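PDB 6Y0R: chitooligosaccharide oxidase from Gibberella zeae, which oxidises the C1 hydroxyl of chitooligosaccharides to lactones with a covalently bound FAD, passing the electrons to molecular oxygen to give hydrogen peroxide. Local coordinates for residues M170-H175 and E264-M269; T234-G239 and Y276-A281; S288-L293 and V305-V310; D377-T382 and L402-F407. One frame throughout, in Å; residues are numbered along the deposited sequence.

Contact 1: residues M170-H175 and E264-M269; sequences MVARKH and EITMQM
The side chain of R173 slides past that of T266 in the opposite direction. R173 CB packs 3.4 Å from T266 OG1, with CG against the same oxygen, and CD moves on to I265 O. A bend at chi3 (70°) turns NE off the line of the chain, and NE bonds to G380 O. At the tip, R173 NH1 donates to I265 O at 3.0 Å (157°), close to the guanidinium plane and in the plane of the carbonyl. NH1 also bonds to P262 O.

R173 N, in the first turn of helix 172-175, gives its N-H to T266 OG1 at 3.0 Å, while T266 CB packs 3.4 Å from M170 O. A water 2.6 Å from T266 OG1 bridges weakly to K174 N. K174 and E264 run side by side, and K174 NZ forms a salt bridge with E264 OE2 at 2.8 Å, on the syn side but tilted out of the carboxylate plane.

The helix lies in the FAD-binding part of the chain and the strand in the large antiparallel sheet. A largely buried guanidinium spending its N-H groups on backbone carbonyls ties the two together, its positive charge probably offset in part by the carbonyl dipoles.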
# COMPACT_ATOMS: atom_id res chain seq x y z
N MET A 170 0.47 -1.34 -11.47
CA MET A 170 0.97 -1.21 -12.85
C MET A 170 -0.04 -0.55 -13.81
O MET A 170 0.34 -0.39 -14.96
CB MET A 170 1.33 -2.61 -13.37
CG MET A 170 2.50 -3.18 -12.58
SD MET A 170 3.94 -2.21 -13.00
CE MET A 170 4.97 -2.55 -11.57
N VAL A 171 -1.27 -0.25 -13.39
CA VAL A 171 -2.16 0.60 -14.23
C VAL A 171 -2.60 1.84 -13.48
O VAL A 171 -3.67 2.39 -13.84
CB VAL A 171 -3.35 -0.19 -14.80
CG1 VAL A 171 -2.84 -1.25 -15.78
CG2 VAL A 171 -4.26 -0.78 -13.75
N ALA A 172 -1.86 2.27 -12.45
CA ALA A 172 -2.27 3.43 -11.62
C ALA A 172 -2.46 4.68 -12.49
O ALA A 172 -3.37 5.47 -12.22
CB ALA A 172 -1.22 3.67 -10.56
N ARG A 173 -1.58 4.94 -13.44
CA ARG A 173 -1.65 6.24 -14.14
C ARG A 173 -2.88 6.23 -15.04
O ARG A 173 -3.38 7.32 -15.32
CB ARG A 173 -0.38 6.55 -14.91
CG ARG A 173 0.81 6.74 -13.97
CD ARG A 173 2.07 7.21 -14.66
NE ARG A 173 2.00 8.59 -15.13
CZ ARG A 173 1.76 8.97 -16.36
NH1 ARG A 173 1.50 8.09 -17.31
NH2 ARG A 173 1.78 10.26 -16.64
N LYS A 174 -3.40 5.06 -15.42
CA LYS A 174 -4.65 5.05 -16.24
C LYS A 174 -5.90 5.04 -15.36
O LYS A 174 -6.89 5.72 -15.71
CB LYS A 174 -4.65 3.86 -17.17
CG LYS A 174 -5.85 3.78 -18.10
CD LYS A 174 -5.86 4.89 -19.14
CE LYS A 174 -7.12 4.84 -19.98
NZ LYS A 174 -7.00 5.76 -21.12
N HIS A 175 -5.90 4.28 -14.27
CA HIS A 175 -7.14 3.98 -13.52
C HIS A 175 -7.10 4.50 -12.08
O HIS A 175 -8.13 4.48 -11.42
CB HIS A 175 -7.46 2.49 -13.56
CG HIS A 175 -7.84 2.00 -14.91
ND1 HIS A 175 -9.02 2.40 -15.53
CD2 HIS A 175 -7.20 1.20 -15.78
CE1 HIS A 175 -9.08 1.82 -16.74
NE2 HIS A 175 -7.96 1.10 -16.93
N GLU A 264 -1.63 5.40 -20.42
CA GLU A 264 -1.46 3.94 -20.64
C GLU A 264 -0.12 3.41 -20.10
O GLU A 264 -0.01 2.17 -20.04
CB GLU A 264 -1.55 3.64 -22.14
CG GLU A 264 -2.97 3.71 -22.65
CD GLU A 264 -3.57 5.10 -22.80
OE1 GLU A 264 -2.81 6.09 -22.94
OE2 GLU A 264 -4.82 5.19 -22.74
N ILE A 265 0.86 4.28 -19.77
CA ILE A 265 2.15 3.81 -19.22
C ILE A 265 2.18 4.06 -17.70
O ILE A 265 1.90 5.15 -17.30
CB ILE A 265 3.36 4.49 -19.86
CG1 ILE A 265 3.42 4.35 -21.38
CG2 ILE A 265 4.62 3.99 -19.20
CD1 ILE A 265 4.48 5.16 -21.98
N THR A 266 2.52 3.05 -16.91
CA THR A 266 2.93 3.18 -15.51
C THR A 266 4.30 2.54 -15.42
O THR A 266 4.46 1.43 -15.93
CB THR A 266 1.89 2.62 -14.53
OG1 THR A 266 0.62 3.28 -14.67
CG2 THR A 266 2.37 2.76 -13.10
N MET A 267 5.29 3.23 -14.86
CA MET A 267 6.61 2.62 -14.81
C MET A 267 7.42 3.17 -13.65
O MET A 267 7.01 4.20 -13.02
CB MET A 267 7.39 2.82 -16.11
CG MET A 267 7.74 4.21 -16.44
SD MET A 267 8.58 4.13 -18.10
CE MET A 267 9.54 2.64 -17.92
N GLN A 268 8.49 2.46 -13.38
CA GLN A 268 9.35 2.74 -12.22
C GLN A 268 10.82 2.46 -12.55
O GLN A 268 11.11 1.63 -13.41
CB GLN A 268 8.83 1.94 -11.03
CG GLN A 268 8.93 0.46 -11.26
CD GLN A 268 8.29 -0.37 -10.16
OE1 GLN A 268 7.86 0.13 -9.12
NE2 GLN A 268 8.14 -1.66 -10.46
N MET A 269 11.68 3.08 -11.76
CA MET A 269 13.12 2.87 -11.82
C MET A 269 13.52 2.07 -10.58
O MET A 269 13.23 2.54 -9.46
CB MET A 269 13.86 4.20 -11.86
CG MET A 269 15.36 4.01 -11.94
SD MET A 269 15.98 3.51 -13.55
CE MET A 269 15.48 4.89 -14.58
O HOH W 1 -1.10 3.06 -16.64

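Contact 2: residues T234-G239 and Y276-A281; sequences TYFDIG and YSVDGA
V278 O is gripped from the neighbouring strand by I238 N at 2.9 Å (161°), while the CA-H of D237 approaches the same oxygen with CA at 3.1 Å. A water with more acceptors in reach than protons lies within bonding distance of D237 OD1 and V278 O, and 2.6 Å from S277 OG. The return bond, V278 N to I238 O, completes the hydrogen-bonded pair. Two residues on, F236 and G280 form the next such pair in this antiparallel ladder; the N-to-C directions of the two short segments lie 168° apart.

F236 carries the apolar face. Its CG sits between the backbone N and the carbonyl carbon (chi1 62°). The ring lies over G280, whose CA makes a CH-pi contact 3.9 Å from the F236 centroid, offset toward the rim. F236 CZ is 3.7 Å from G280 CA, where a CB would collide with it. F236 CE2 meets V278 CG1, and I238 lies beside V278, pointing the same way, their CB atoms 3.9 Å apart. L289 and L293 of helix 286-300 pack on F236 as well.

On the other face, D237 OD1 sits 3.0 Å from D279 CB. The sheet is thus two-sided: one face is apolar and closed by a helix, the other pairs D237, with its water, and D279, bonded by Q268 NE2, carboxylates near enough that each may raise the other's pKa.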
# COMPACT_ATOMS: atom_id res chain seq x y z
N THR A 234 1.12 -4.86 -22.01
CA THR A 234 2.52 -5.18 -22.28
C THR A 234 3.37 -4.81 -21.06
O THR A 234 3.51 -3.62 -20.79
CB THR A 234 2.98 -4.46 -23.55
OG1 THR A 234 2.11 -4.84 -24.62
CG2 THR A 234 4.42 -4.78 -23.90
N TYR A 235 4.04 -5.79 -20.48
CA TYR A 235 5.06 -5.50 -19.44
C TYR A 235 6.37 -5.29 -20.16
O TYR A 235 6.58 -5.82 -21.27
CB TYR A 235 5.12 -6.57 -18.36
CG TYR A 235 5.49 -7.95 -18.79
CD1 TYR A 235 6.82 -8.30 -18.94
CD2 TYR A 235 4.52 -8.93 -18.87
CE1 TYR A 235 7.18 -9.61 -19.23
CE2 TYR A 235 4.86 -10.24 -19.17
CZ TYR A 235 6.19 -10.57 -19.39
OH TYR A 235 6.58 -11.86 -19.68
N PHE A 236 7.23 -4.48 -19.57
CA PHE A 236 8.49 -4.14 -20.23
C PHE A 236 9.56 -3.85 -19.19
O PHE A 236 9.28 -3.57 -18.04
CB PHE A 236 8.34 -2.97 -21.19
CG PHE A 236 7.93 -1.65 -20.58
CD1 PHE A 236 6.59 -1.32 -20.43
CD2 PHE A 236 8.90 -0.76 -20.14
CE1 PHE A 236 6.23 -0.11 -19.86
CE2 PHE A 236 8.53 0.45 -19.57
CZ PHE A 236 7.19 0.77 -19.43
N ASP A 237 10.80 -3.97 -19.65
CA ASP A 237 12.01 -3.73 -18.85
C ASP A 237 13.06 -3.08 -19.73
O ASP A 237 13.12 -3.39 -20.94
CB ASP A 237 12.50 -5.04 -18.23
CG ASP A 237 11.52 -5.62 -17.23
OD1 ASP A 237 11.51 -5.15 -16.04
OD2 ASP A 237 10.68 -6.46 -17.66
N ILE A 238 13.84 -2.21 -19.12
CA ILE A 238 15.01 -1.57 -19.77
C ILE A 238 16.20 -1.75 -18.84
O ILE A 238 16.22 -1.14 -17.76
CB ILE A 238 14.80 -0.10 -20.12
CG1 ILE A 238 13.45 0.16 -20.80
CG2 ILE A 238 15.93 0.35 -21.01
CD1 ILE A 238 13.17 1.59 -21.09
N GLY A 239 17.17 -2.55 -19.28
CA GLY A 239 18.42 -2.76 -18.56
C GLY A 239 19.33 -1.59 -18.82
O GLY A 239 19.36 -1.10 -19.95
N TYR A 276 20.87 0.01 -12.12
CA TYR A 276 19.60 0.73 -12.40
C TYR A 276 18.80 -0.06 -13.44
O TYR A 276 19.43 -0.59 -14.38
CB TYR A 276 19.89 2.14 -12.93
CG TYR A 276 20.62 3.06 -11.97
CD1 TYR A 276 21.99 2.94 -11.75
CD2 TYR A 276 19.95 4.09 -11.31
CE1 TYR A 276 22.65 3.81 -10.89
CE2 TYR A 276 20.60 4.94 -10.43
CZ TYR A 276 21.97 4.81 -10.23
OH TYR A 276 22.65 5.65 -9.39
N SER A 277 17.46 -0.12 -13.36
CA SER A 277 16.64 -0.81 -14.37
C SER A 277 15.25 -0.20 -14.37
O SER A 277 14.76 0.12 -13.29
CB SER A 277 16.56 -2.30 -14.09
OG SER A 277 15.85 -2.94 -15.14
N VAL A 278 14.66 -0.05 -15.55
CA VAL A 278 13.27 0.42 -15.69
C VAL A 278 12.35 -0.80 -15.79
O VAL A 278 12.70 -1.78 -16.48
CB VAL A 278 13.11 1.34 -16.90
CG1 VAL A 278 11.66 1.66 -17.13
CG2 VAL A 278 13.94 2.60 -16.75
N ASP A 279 11.21 -0.78 -15.09
CA ASP A 279 10.15 -1.79 -15.36
C ASP A 279 8.80 -1.09 -15.37
O ASP A 279 8.62 -0.09 -14.68
CB ASP A 279 10.17 -2.98 -14.42
CG ASP A 279 9.68 -2.63 -13.08
OD1 ASP A 279 10.53 -2.15 -12.29
OD2 ASP A 279 8.45 -2.88 -12.82
N GLY A 280 7.88 -1.60 -16.17
CA GLY A 280 6.57 -0.97 -16.23
C GLY A 280 5.57 -1.81 -16.97
O GLY A 280 5.90 -2.94 -17.41
N ALA A 281 4.39 -1.25 -17.15
CA ALA A 281 3.32 -1.88 -17.94
C ALA A 281 2.66 -0.84 -18.83
O ALA A 281 2.53 0.30 -18.44
CB ALA A 281 2.28 -2.52 -17.07
O HOH W 2 13.62 -4.26 -15.01

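Contact 3: residues S288-L293 and V305-V310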
# COMPACT_ATOMS: atom_id res chain seq x y z
N SER A 288 3.09 -0.78 -30.11
CA SER A 288 2.63 0.54 -29.61
C SER A 288 3.52 0.96 -28.43
O SER A 288 3.88 2.14 -28.36
CB SER A 288 1.17 0.51 -29.21
OG SER A 288 0.34 0.33 -30.35
N LEU A 289 3.84 0.01 -27.56
CA LEU A 289 4.74 0.29 -26.39
C LEU A 289 6.11 0.74 -26.91
O LEU A 289 6.68 1.74 -26.41
CB LEU A 289 4.82 -0.95 -25.51
CG LEU A 289 5.70 -0.87 -24.27
CD1 LEU A 289 7.12 -1.29 -24.57
CD2 LEU A 289 5.64 0.51 -23.63
N ARG A 290 6.67 0.01 -27.87
CA ARG A 290 8.00 0.35 -28.41
C ARG A 290 7.96 1.74 -29.03
O ARG A 290 8.91 2.51 -28.80
CB ARG A 290 8.46 -0.76 -29.36
CG ARG A 290 8.84 -2.04 -28.63
CD ARG A 290 9.46 -3.08 -29.53
NE ARG A 290 9.76 -4.29 -28.81
CZ ARG A 290 10.85 -4.51 -28.09
NH1 ARG A 290 11.77 -3.58 -28.00
NH2 ARG A 290 11.02 -5.67 -27.50
N LYS A 291 6.90 2.09 -29.76
CA LYS A 291 6.80 3.47 -30.34
C LYS A 291 6.70 4.51 -29.22
O LYS A 291 7.43 5.53 -29.27
CB LYS A 291 5.63 3.56 -31.30
CG LYS A 291 5.84 2.77 -32.58
CD LYS A 291 4.62 2.66 -33.48
CE LYS A 291 4.71 1.45 -34.40
NZ LYS A 291 4.23 1.76 -35.77
N ALA A 292 5.93 4.23 -28.18
CA ALA A 292 5.71 5.17 -27.06
C ALA A 292 7.00 5.40 -26.27
O ALA A 292 7.18 6.54 -25.74
CB ALA A 292 4.64 4.65 -26.14
N LEU A 293 7.85 4.39 -26.13
CA LEU A 293 9.10 4.53 -25.33
C LEU A 293 10.28 5.07 -26.14
O LEU A 293 11.29 5.40 -25.55
CB LEU A 293 9.47 3.16 -24.75
CG LEU A 293 8.68 2.74 -23.54
CD1 LEU A 293 9.22 1.39 -23.04
CD2 LEU A 293 8.73 3.77 -22.44
N VAL A 305 14.86 -2.27 -25.09
CA VAL A 305 13.60 -2.56 -24.37
C VAL A 305 13.30 -4.04 -24.58
O VAL A 305 13.27 -4.47 -25.75
CB VAL A 305 12.48 -1.69 -24.93
CG1 VAL A 305 11.12 -2.03 -24.35
CG2 VAL A 305 12.80 -0.22 -24.72
N THR A 306 13.04 -4.76 -23.50
CA THR A 306 12.42 -6.10 -23.57
C THR A 306 10.95 -5.93 -23.21
O THR A 306 10.63 -5.11 -22.35
CB THR A 306 13.12 -7.13 -22.68
OG1 THR A 306 12.99 -6.74 -21.32
CG2 THR A 306 14.59 -7.31 -23.04
N ALA A 307 10.05 -6.65 -23.86
CA ALA A 307 8.60 -6.43 -23.68
C ALA A 307 7.82 -7.65 -24.13
O ALA A 307 8.21 -8.35 -25.13
CB ALA A 307 8.15 -5.21 -24.43
N THR A 308 6.74 -7.90 -23.43
CA THR A 308 5.85 -9.03 -23.73
C THR A 308 4.41 -8.58 -23.55
O THR A 308 4.09 -8.05 -22.49
CB THR A 308 6.16 -10.24 -22.85
OG1 THR A 308 7.53 -10.62 -22.99
CG2 THR A 308 5.26 -11.40 -23.22
N THR A 309 3.58 -8.85 -24.56
CA THR A 309 2.14 -8.59 -24.43
C THR A 309 1.45 -9.83 -23.87
O THR A 309 1.58 -10.95 -24.49
CB THR A 309 1.54 -8.15 -25.76
OG1 THR A 309 2.28 -7.04 -26.25
CG2 THR A 309 0.08 -7.76 -25.65
N VAL A 310 0.65 -9.63 -22.86
CA VAL A 310 -0.16 -10.67 -22.18
C VAL A 310 -1.56 -10.09 -21.96
O VAL A 310 -1.84 -8.97 -22.43
CB VAL A 310 0.52 -11.09 -20.87
CG1 VAL A 310 1.83 -11.81 -21.14
CG2 VAL A 310 0.77 -9.92 -19.95
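V305 takes contacts from three residues of the helix. L289 CD1 fits against V305 CG1 at 4.1 Å and against A307 CB at the same distance, so one methyl group touches two successive residues on this side of the strand. L293, one turn further along the helix, brings its own CD1 to V305 CG1, also at 4.1 Å; both leucines cross the valine obliquely. The third residue is R290, which slides past V305 in the opposite direction. Its NH1 donates to V305 O at 2.8 Å from above the carbonyl plane (145° at the hydrogen), and NH2 adds a weak bond to the same oxygen at 3.1 Å. R290 NH1 also lies 3.7 Å from V305 CB.

Outside this shell, E286 on the preceding turn of the helix forms a salt bridge with R290 NH2, which probably helps to hold the guanidinium, and also touches A307 and T309. Beneath the leucines, F236 of the next strand receives both L289 and L293, while V297 extends the apolar cover over V305. The axes of segments 288-293 and 305-310 approach to 9.9 Å.

Strand 305-310 is the outermost of the sheet on this side and runs parallel to strand 275-283 with strand 233-239 between them, so helix 286-300 forms the connection of a beta-alpha-beta crossover that skips one strand. The chemistry is correspondingly mixed: leucine, valine and alanine fill the layer between helix and sheet, and at its border an arginine, probably steadied by its glutamate, holds a backbone carbonyl of the edge strand.

Contact 4: residues D377-T382 and L402-F407; sequences DITGGT and LLLFQF
D377 and L404 form an antiparallel hydrogen-bonded pair, D377 N to L404 O at 2.7 Å and L404 N to D377 O at 2.9 Å, after which the chain leaves strand geometry and two successive N-H groups turn onto L402 O. T379 N (2.9 Å) and G380 N (3.1 Å) reach L402 O from the same face of its plane, with G380 N well above that plane.

T379 sits at the turn. Its OG1 occupies the crowded position between the backbone N and the carbonyl carbon (chi1 63°), where T379 OG1 accepts a hydrogen bond from a water at 2.7 Å; that water also bonds weakly to L403 O. The methyl T379 CG2 meets L404 CB at 3.5 Å, tight for two carbons, with the side chains crossing at about a right angle. D377 lies beside L404 and points the same way, D377 OD2 being 3.8 Å from L404 CG. Next to the non-hydrogen-bonded pair of I378 and L403, I378 CG2 packs 4.1 Å from CD1 of L402. The same methyl of L402 lies against the backbone of G380 and G381, and G381 has backbone angles suited to glycine.

Beyond these segments, L402 is packed by Q255 and K259 of helix 247-260, and L404 touches Y444. L402 and L403 both share backbone hydrogen bonds with A346 of strand 338-346, two residues against one, which makes a classic beta bulge, placed where strand 403-411 begins in the antiparallel sheet and close to the flavin pocket.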
# COMPACT_ATOMS: atom_id res chain seq x y z
N ASP A 377 8.93 5.51 -8.58
CA ASP A 377 7.71 5.31 -9.39
C ASP A 377 7.27 6.67 -9.91
O ASP A 377 7.21 7.61 -9.13
CB ASP A 377 6.60 4.68 -8.56
CG ASP A 377 6.95 3.43 -7.76
OD1 ASP A 377 7.87 2.73 -8.15
OD2 ASP A 377 6.29 3.20 -6.69
N ILE A 378 6.85 6.76 -11.18
CA ILE A 378 6.18 8.00 -11.67
C ILE A 378 4.70 7.86 -11.32
O ILE A 378 4.03 6.95 -11.88
CB ILE A 378 6.41 8.19 -13.20
CG1 ILE A 378 7.90 8.26 -13.50
CG2 ILE A 378 5.67 9.44 -13.62
CD1 ILE A 378 8.28 7.80 -14.89
N THR A 379 4.21 8.58 -10.32
CA THR A 379 2.78 8.57 -9.96
C THR A 379 2.03 9.67 -10.72
O THR A 379 0.83 9.51 -10.88
CB THR A 379 2.55 8.78 -8.46
OG1 THR A 379 3.02 10.07 -8.06
CG2 THR A 379 3.26 7.73 -7.65
N GLY A 380 2.69 10.77 -11.07
CA GLY A 380 2.01 11.96 -11.62
C GLY A 380 2.20 12.15 -13.12
O GLY A 380 2.41 11.17 -13.88
N GLY A 381 2.13 13.42 -13.51
CA GLY A 381 2.23 13.85 -14.91
C GLY A 381 0.86 14.30 -15.40
O GLY A 381 -0.16 13.98 -14.77
N THR A 382 0.88 15.02 -16.50
CA THR A 382 -0.32 15.64 -17.09
C THR A 382 -1.50 14.66 -17.13
O THR A 382 -2.62 15.07 -16.73
CB THR A 382 0.02 16.12 -18.49
OG1 THR A 382 1.14 17.00 -18.41
CG2 THR A 382 -1.17 16.84 -19.11
N LEU A 402 4.96 14.03 -8.03
CA LEU A 402 5.22 13.33 -9.30
C LEU A 402 5.76 11.94 -9.01
O LEU A 402 5.55 11.06 -9.86
CB LEU A 402 6.23 14.17 -10.11
CG LEU A 402 6.68 13.62 -11.45
CD1 LEU A 402 5.50 13.39 -12.40
CD2 LEU A 402 7.67 14.57 -12.09
N LEU A 403 6.57 11.80 -7.94
CA LEU A 403 7.39 10.62 -7.69
C LEU A 403 6.96 9.96 -6.40
O LEU A 403 6.66 10.67 -5.41
CB LEU A 403 8.88 11.02 -7.62
CG LEU A 403 9.45 11.76 -8.82
CD1 LEU A 403 10.89 12.17 -8.52
CD2 LEU A 403 9.39 10.91 -10.06
N LEU A 404 7.02 8.64 -6.39
CA LEU A 404 6.89 7.83 -5.17
C LEU A 404 8.14 6.98 -5.08
O LEU A 404 8.36 6.12 -5.96
CB LEU A 404 5.65 6.94 -5.23
CG LEU A 404 5.50 5.91 -4.10
CD1 LEU A 404 5.84 6.52 -2.77
CD2 LEU A 404 4.12 5.30 -4.04
N PHE A 405 8.91 7.15 -4.02
CA PHE A 405 10.07 6.30 -3.78
C PHE A 405 9.71 5.30 -2.66
O PHE A 405 9.05 5.68 -1.63
CB PHE A 405 11.26 7.11 -3.25
CG PHE A 405 11.89 8.07 -4.23
CD1 PHE A 405 11.34 9.32 -4.44
CD2 PHE A 405 13.01 7.71 -4.94
CE1 PHE A 405 11.92 10.20 -5.34
CE2 PHE A 405 13.60 8.60 -5.82
CZ PHE A 405 13.05 9.84 -6.02
N GLN A 406 10.18 4.07 -2.86
CA GLN A 406 10.17 3.04 -1.82
C GLN A 406 11.62 2.65 -1.51
O GLN A 406 12.35 2.37 -2.45
CB GLN A 406 9.34 1.84 -2.25
CG GLN A 406 9.42 0.78 -1.18
CD GLN A 406 8.58 -0.43 -1.48
OE1 GLN A 406 8.16 -0.73 -2.62
NE2 GLN A 406 8.33 -1.17 -0.43
N PHE A 407 12.02 2.67 -0.25
CA PHE A 407 13.39 2.29 0.18
C PHE A 407 13.29 1.06 1.07
O PHE A 407 12.44 1.06 1.95
CB PHE A 407 14.07 3.42 0.95
CG PHE A 407 13.99 4.79 0.32
CD1 PHE A 407 14.87 5.14 -0.69
CD2 PHE A 407 12.99 5.68 0.68
CE1 PHE A 407 14.83 6.40 -1.27
CE2 PHE A 407 12.96 6.96 0.10
CZ PHE A 407 13.85 7.29 -0.90
O HOH W 3 3.78 10.65 -5.56

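All four contacts reach one seven-stranded antiparallel sheet. Contact 1 is centred 11 Å from contact 2 and 10 Å from contact 4. Q268 NE2 joins it to contact 2 through D279 OD2 at 2.7 Å, and R173 NE joins it to contact 4 through G380 O at 2.9 Å. Contact 3 adjoins contact 2, their centres 9 Å apart, through a probable hydrogen bond between T234 OG1 and T309 OG1, but lies 21 Å between centres from contact 4. Toward the cofactor, the side chains of L404, M170 and D279 stand about 6, 7 and 10 Å from the FAD, so contacts 4 and 1 lie near the flavin, contact 2 further back, and contact 3 closes the far edge.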